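Local coordinates for protein 5-ketofructose reductase (Gluconobacter sp., PDB 7COK) that probably reduces 5-ketofructose as an oxidoreductase of the shikimate dehydrogenase family, pairing a substrate-binding domain with a Rossmann-type nucleotide-binding domain, at residues C43-S48 and L69-A74; D108-L113 and G256-E261. All coordinates share one frame; numbering follows the deposited sequence.

Contact 1: residues C43-S48 and L69-A74; sequences CDVKAS and LPHKVA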
loop_
_atom_site.group_PDB
_atom_site.type_symbol
_atom_site.label_atom_id
_atom_site.label_comp_id
_atom_site.label_asym_id
_atom_site.label_seq_id
_atom_site.Cartn_x
_atom_site.Cartn_y
_atom_site.Cartn_z
ATOM N N CYS A 43 2.847 7.495 -0.627
ATOM C CA CYS A 43 4.105 7.209 -1.345
ATOM C C CYS A 43 4.866 8.466 -1.712
ATOM O O CYS A 43 4.282 9.443 -2.158
ATOM C CB CYS A 43 3.814 6.465 -2.641
ATOM S SG CYS A 43 2.922 4.909 -2.442
ATOM N N ASP A 44 6.187 8.404 -1.541
ATOM C CA ASP A 44 7.013 9.492 -1.964
ATOM C C ASP A 44 7.495 9.190 -3.373
ATOM O O ASP A 44 8.362 8.341 -3.578
ATOM C CB ASP A 44 8.165 9.714 -1.000
ATOM C CG ASP A 44 8.718 11.089 -1.094
ATOM O OD1 ASP A 44 9.349 11.383 -2.122
ATOM O OD2 ASP A 44 8.512 11.887 -0.164
ATOM N N VAL A 45 6.905 9.887 -4.337
ATOM C CA VAL A 45 7.129 9.595 -5.747
ATOM C C VAL A 45 7.782 10.822 -6.370
ATOM O O VAL A 45 7.235 11.923 -6.310
ATOM C CB VAL A 45 5.793 9.281 -6.475
ATOM C CG1 VAL A 45 6.010 9.125 -7.960
ATOM C CG2 VAL A 45 5.138 8.018 -5.926
ATOM N N LYS A 46 8.960 10.630 -6.962
ATOM C CA LYS A 46 9.673 11.733 -7.607
ATOM C C LYS A 46 9.061 12.026 -8.992
ATOM O O LYS A 46 8.343 11.196 -9.571
ATOM C CB LYS A 46 11.181 11.430 -7.687
ATOM C CG LYS A 46 11.846 11.083 -6.344
ATOM C CD LYS A 46 11.510 12.087 -5.239
ATOM C CE LYS A 46 12.175 11.763 -3.902
ATOM N NZ LYS A 46 11.726 10.507 -3.212
ATOM N N ALA A 47 9.340 13.208 -9.549
ATOM C CA ALA A 47 8.774 13.550 -10.877
ATOM C C ALA A 47 9.117 12.502 -11.931
ATOM O O ALA A 47 8.262 12.146 -12.746
ATOM C CB ALA A 47 9.190 14.929 -11.346
ATOM N N SER A 48 10.351 11.982 -11.897
ATOM C CA SER A 48 10.756 10.962 -12.861
ATOM C C SER A 48 10.096 9.597 -12.626
ATOM O O SER A 48 10.229 8.697 -13.458
ATOM C CB SER A 48 12.277 10.802 -12.906
ATOM O OG SER A 48 12.769 10.405 -11.644
ATOM N N LEU A 69 1.522 18.030 -4.722
ATOM C CA LEU A 69 2.788 18.599 -5.197
ATOM C C LEU A 69 3.868 17.517 -5.302
ATOM O O LEU A 69 4.035 16.735 -4.357
ATOM C CB LEU A 69 3.277 19.696 -4.234
ATOM C CG LEU A 69 4.519 20.530 -4.591
ATOM C CD1 LEU A 69 4.141 21.651 -5.546
ATOM C CD2 LEU A 69 5.174 21.121 -3.354
ATOM N N PRO A 70 4.590 17.443 -6.423
ATOM C CA PRO A 70 4.517 18.371 -7.560
ATOM C C PRO A 70 3.858 17.730 -8.797
ATOM O O PRO A 70 4.232 18.038 -9.927
ATOM C CB PRO A 70 6.009 18.624 -7.831
ATOM C CG PRO A 70 6.629 17.273 -7.557
ATOM C CD PRO A 70 5.782 16.590 -6.502
ATOM N N HIS A 71 2.910 16.810 -8.575
ATOM C CA HIS A 71 2.317 15.990 -9.652
ATOM C C HIS A 71 0.970 16.408 -10.264
ATOM O O HIS A 71 0.558 15.823 -11.258
ATOM C CB HIS A 71 2.212 14.529 -9.211
ATOM C CG HIS A 71 3.484 13.997 -8.649
ATOM N ND1 HIS A 71 4.696 14.182 -9.276
ATOM C CD2 HIS A 71 3.735 13.253 -7.543
ATOM C CE1 HIS A 71 5.642 13.590 -8.567
ATOM N NE2 HIS A 71 5.092 13.045 -7.499
ATOM N N LYS A 72 0.318 17.445 -9.741
ATOM C CA LYS A 72 -1.072 17.743 -10.143
ATOM C C LYS A 72 -1.284 18.115 -11.603
ATOM O O LYS A 72 -2.331 17.825 -12.153
ATOM C CB LYS A 72 -1.707 18.826 -9.256
ATOM C CG LYS A 72 -1.856 18.422 -7.800
ATOM C CD LYS A 72 -2.567 19.513 -7.012
ATOM C CE LYS A 72 -2.718 19.152 -5.544
ATOM N NZ LYS A 72 -3.311 20.315 -4.833
ATOM N N VAL A 73 -0.297 18.769 -12.212
ATOM C CA VAL A 73 -0.361 19.124 -13.637
ATOM C C VAL A 73 0.202 17.967 -14.486
ATOM O O VAL A 73 -0.399 17.546 -15.481
ATOM C CB VAL A 73 0.301 20.503 -13.930
ATOM C CG1 VAL A 73 0.274 20.813 -15.420
ATOM C CG2 VAL A 73 -0.444 21.589 -13.171
ATOM N N ALA A 74 1.342 17.440 -14.064
ATOM C CA ALA A 74 2.034 16.405 -14.818
ATOM C C ALA A 74 1.185 15.140 -14.981
ATOM O O ALA A 74 1.225 14.479 -16.014
ATOM C CB ALA A 74 3.343 16.074 -14.122
#
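His71 reaches across to the backbone of Val45 in the substrate-binding domain of the shikimate dehydrogenase fold, tying the loop after strand 64-67 to the residue that follows strand 38-44. The hydrogen-bonding link is single: NE2 of His71 donates to Val45 O over 2.7 Å, with an N-H...O angle of 143°. The oxygen lies in the imidazole plane, whereas the donor stands about 43° out of the carbonyl plane. With His71 CG anti to its own carbonyl carbon (chi1 -50°), the NE2 edge of the ring is set against the backbone of Val45, and CE1 also meets the backbone at Ala47 N, 3.8 Å away.

Around this bond the packing is light. Pro70, which follows a cis peptide bond, lays CD over the centre of one ring face, while Val45 CB makes a van der Waals approach to NE2 at 4.0 Å. A leucine in place of His71 would probably leave Val45 O without this donor and the loop less firmly held to the chain just past the strand.

Lys46, in the loop after the strand, carries the charge. It makes a salt bridge to Glu61 of the second subunit and, two residues back in the chain, its NZ meets Asp44 OD1 at 2.8 Å, from above the carboxylate plane.

Contact 2: residues D108-L113 and G256-E261; sequences DGKGFL and GVIGVE
Ile258 points its CD1 methyl at the first turn of helix 110-117, where Lys110 and Gly111 receive it. The contact joins this helix to helix 248-264, and the pairing is consistent with the helical connection between the two domains in shikimate dehydrogenases.

The nonpolar part is small and concentrated on one methyl. CD1 of Ile258 lies 3.8 Å from Lys110 CB, the foot of a side chain whose end turns elsewhere. Ile258 CG1 sits anti to the carbonyl carbon (chi1 -68°) and the chain then runs on nearly extended, which carries CD1 across to the neighbouring helix. The same methyl rests against backbone, 3.6 Å from Lys110 O and 4.2 Å from Gly111 N. The nearest CA atoms are those of Gly111 and Ile258, 7.6 Å apart. Phe112 packs on helix 134-145, whereas Val257 and Val260 turn to helices 270-281 and 23-34, respectively.

Charge is kept apart from this methyl. The Lys110 chain is extended until its last torsion and delivers NZ to a salt bridge with Glu142, also on helix 134-145.

Across the interface the attraction is therefore dispersion, without a directional bond. Such a contact bridges the two helices at one point but would probably tolerate a small shift between them more readily than a hydrogen-bonded one.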
loop_
_atom_site.group_PDB
_atom_site.type_symbol
_atom_site.label_atom_id
_atom_site.label_comp_id
_atom_site.label_asym_id
_atom_site.label_seq_id
_atom_site.Cartn_x
_atom_site.Cartn_y
_atom_site.Cartn_z
ATOM N N ASP A 108 -9.965 20.143 -5.196
ATOM C CA ASP A 108 -9.366 21.213 -4.388
ATOM C C ASP A 108 -10.310 22.384 -4.127
ATOM O O ASP A 108 -10.094 23.158 -3.192
ATOM C CB ASP A 108 -8.075 21.739 -5.021
ATOM C CG ASP A 108 -6.905 20.792 -4.840
ATOM O OD1 ASP A 108 -6.968 19.913 -3.960
ATOM O OD2 ASP A 108 -5.895 20.942 -5.558
ATOM N N GLY A 109 -11.353 22.515 -4.939
ATOM C CA GLY A 109 -12.384 23.501 -4.670
ATOM C C GLY A 109 -13.660 22.867 -4.150
ATOM O O GLY A 109 -14.548 23.587 -3.702
ATOM N N LYS A 110 -13.750 21.534 -4.197
ATOM C CA LYS A 110 -15.003 20.840 -3.829
ATOM C C LYS A 110 -15.193 20.713 -2.318
ATOM O O LYS A 110 -16.340 20.672 -1.877
ATOM C CB LYS A 110 -15.064 19.441 -4.468
ATOM C CG LYS A 110 -15.211 19.451 -5.982
ATOM C CD LYS A 110 -15.455 18.054 -6.555
ATOM C CE LYS A 110 -15.438 18.019 -8.091
ATOM N NZ LYS A 110 -16.439 18.917 -8.733
ATOM N N GLY A 111 -14.100 20.633 -1.542
ATOM C CA GLY A 111 -14.207 20.609 -0.075
ATOM C C GLY A 111 -14.861 21.893 0.394
ATOM O O GLY A 111 -15.767 21.874 1.212
ATOM N N PHE A 112 -14.410 23.011 -0.155
ATOM C CA PHE A 112 -14.984 24.309 0.168
ATOM C C PHE A 112 -16.461 24.372 -0.233
ATOM O O PHE A 112 -17.294 24.818 0.566
ATOM C CB PHE A 112 -14.209 25.457 -0.514
ATOM C CG PHE A 112 -15.013 26.711 -0.611
ATOM C CD1 PHE A 112 -15.221 27.502 0.527
ATOM C CD2 PHE A 112 -15.672 27.049 -1.799
ATOM C CE1 PHE A 112 -16.013 28.649 0.463
ATOM C CE2 PHE A 112 -16.481 28.168 -1.866
ATOM C CZ PHE A 112 -16.661 28.965 -0.743
ATOM N N LEU A 113 -16.777 23.967 -1.461
ATOM C CA LEU A 113 -18.145 23.954 -1.937
ATOM C C LEU A 113 -19.070 23.121 -1.058
ATOM O O LEU A 113 -20.163 23.577 -0.726
ATOM C CB LEU A 113 -18.209 23.580 -3.415
ATOM C CG LEU A 113 -19.480 23.904 -4.171
ATOM C CD1 LEU A 113 -19.611 25.419 -4.355
ATOM C CD2 LEU A 113 -19.532 23.213 -5.530
ATOM N N GLY A 256 -11.620 14.773 1.488
ATOM C CA GLY A 256 -11.391 13.331 1.701
ATOM C C GLY A 256 -12.651 12.520 1.533
ATOM O O GLY A 256 -12.605 11.412 0.982
ATOM N N VAL A 257 -13.766 13.033 2.062
ATOM C CA VAL A 257 -15.065 12.360 1.901
ATOM C C VAL A 257 -15.436 12.232 0.420
ATOM O O VAL A 257 -15.790 11.140 -0.047
ATOM C CB VAL A 257 -16.188 13.055 2.689
ATOM C CG1 VAL A 257 -17.581 12.501 2.328
ATOM C CG2 VAL A 257 -15.942 12.930 4.183
ATOM N N ILE A 258 -15.343 13.345 -0.315
ATOM C CA ILE A 258 -15.636 13.342 -1.751
ATOM C C ILE A 258 -14.748 12.370 -2.525
ATOM O O ILE A 258 -15.259 11.646 -3.383
ATOM C CB ILE A 258 -15.575 14.777 -2.320
ATOM C CG1 ILE A 258 -16.732 15.626 -1.770
ATOM C CG2 ILE A 258 -15.578 14.799 -3.856
ATOM C CD1 ILE A 258 -16.430 17.113 -1.779
ATOM N N GLY A 259 -13.451 12.366 -2.224
ATOM C CA GLY A 259 -12.492 11.476 -2.885
ATOM C C GLY A 259 -12.840 10.012 -2.677
ATOM O O GLY A 259 -12.830 9.226 -3.620
ATOM N N VAL A 260 -13.139 9.645 -1.435
ATOM C CA VAL A 260 -13.504 8.264 -1.137
ATOM C C VAL A 260 -14.861 7.895 -1.740
ATOM O O VAL A 260 -15.045 6.754 -2.174
ATOM C CB VAL A 260 -13.396 7.958 0.363
ATOM C CG1 VAL A 260 -13.855 6.546 0.674
ATOM C CG2 VAL A 260 -11.957 8.126 0.838
ATOM N N GLU A 261 -15.792 8.852 -1.798
ATOM C CA GLU A 261 -17.023 8.630 -2.561
ATOM C C GLU A 261 -16.729 8.292 -4.020
ATOM O O GLU A 261 -17.316 7.356 -4.558
ATOM C CB GLU A 261 -17.994 9.805 -2.451
ATOM C CG GLU A 261 -18.659 9.941 -1.095
ATOM C CD GLU A 261 -19.471 11.220 -0.968
ATOM O OE1 GLU A 261 -19.269 12.194 -1.743
ATOM O OE2 GLU A 261 -20.331 11.254 -0.067
#

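Along the chain the two contacts come in series, contact 1 closing before contact 2 opens, and their centres lie 20 Å apart. Contact 1 sits at the periphery, by strand 38-44, outermost in this chain's mixed sheet, and close to the second subunit; contact 2 lies nearer the centre of the chain, between helices 110-117 and 248-264. One salt bridge connects them: Lys72 NZ meets Asp108 OD2 at 2.8 Å. By family comparison these residues probably correspond to the lysine-aspartate pair at the active site of shikimate dehydrogenases. Each residue sits next to one contact, and the salt bridge joins the loop of the substrate-binding domain to the residues just ahead of helix 110-117.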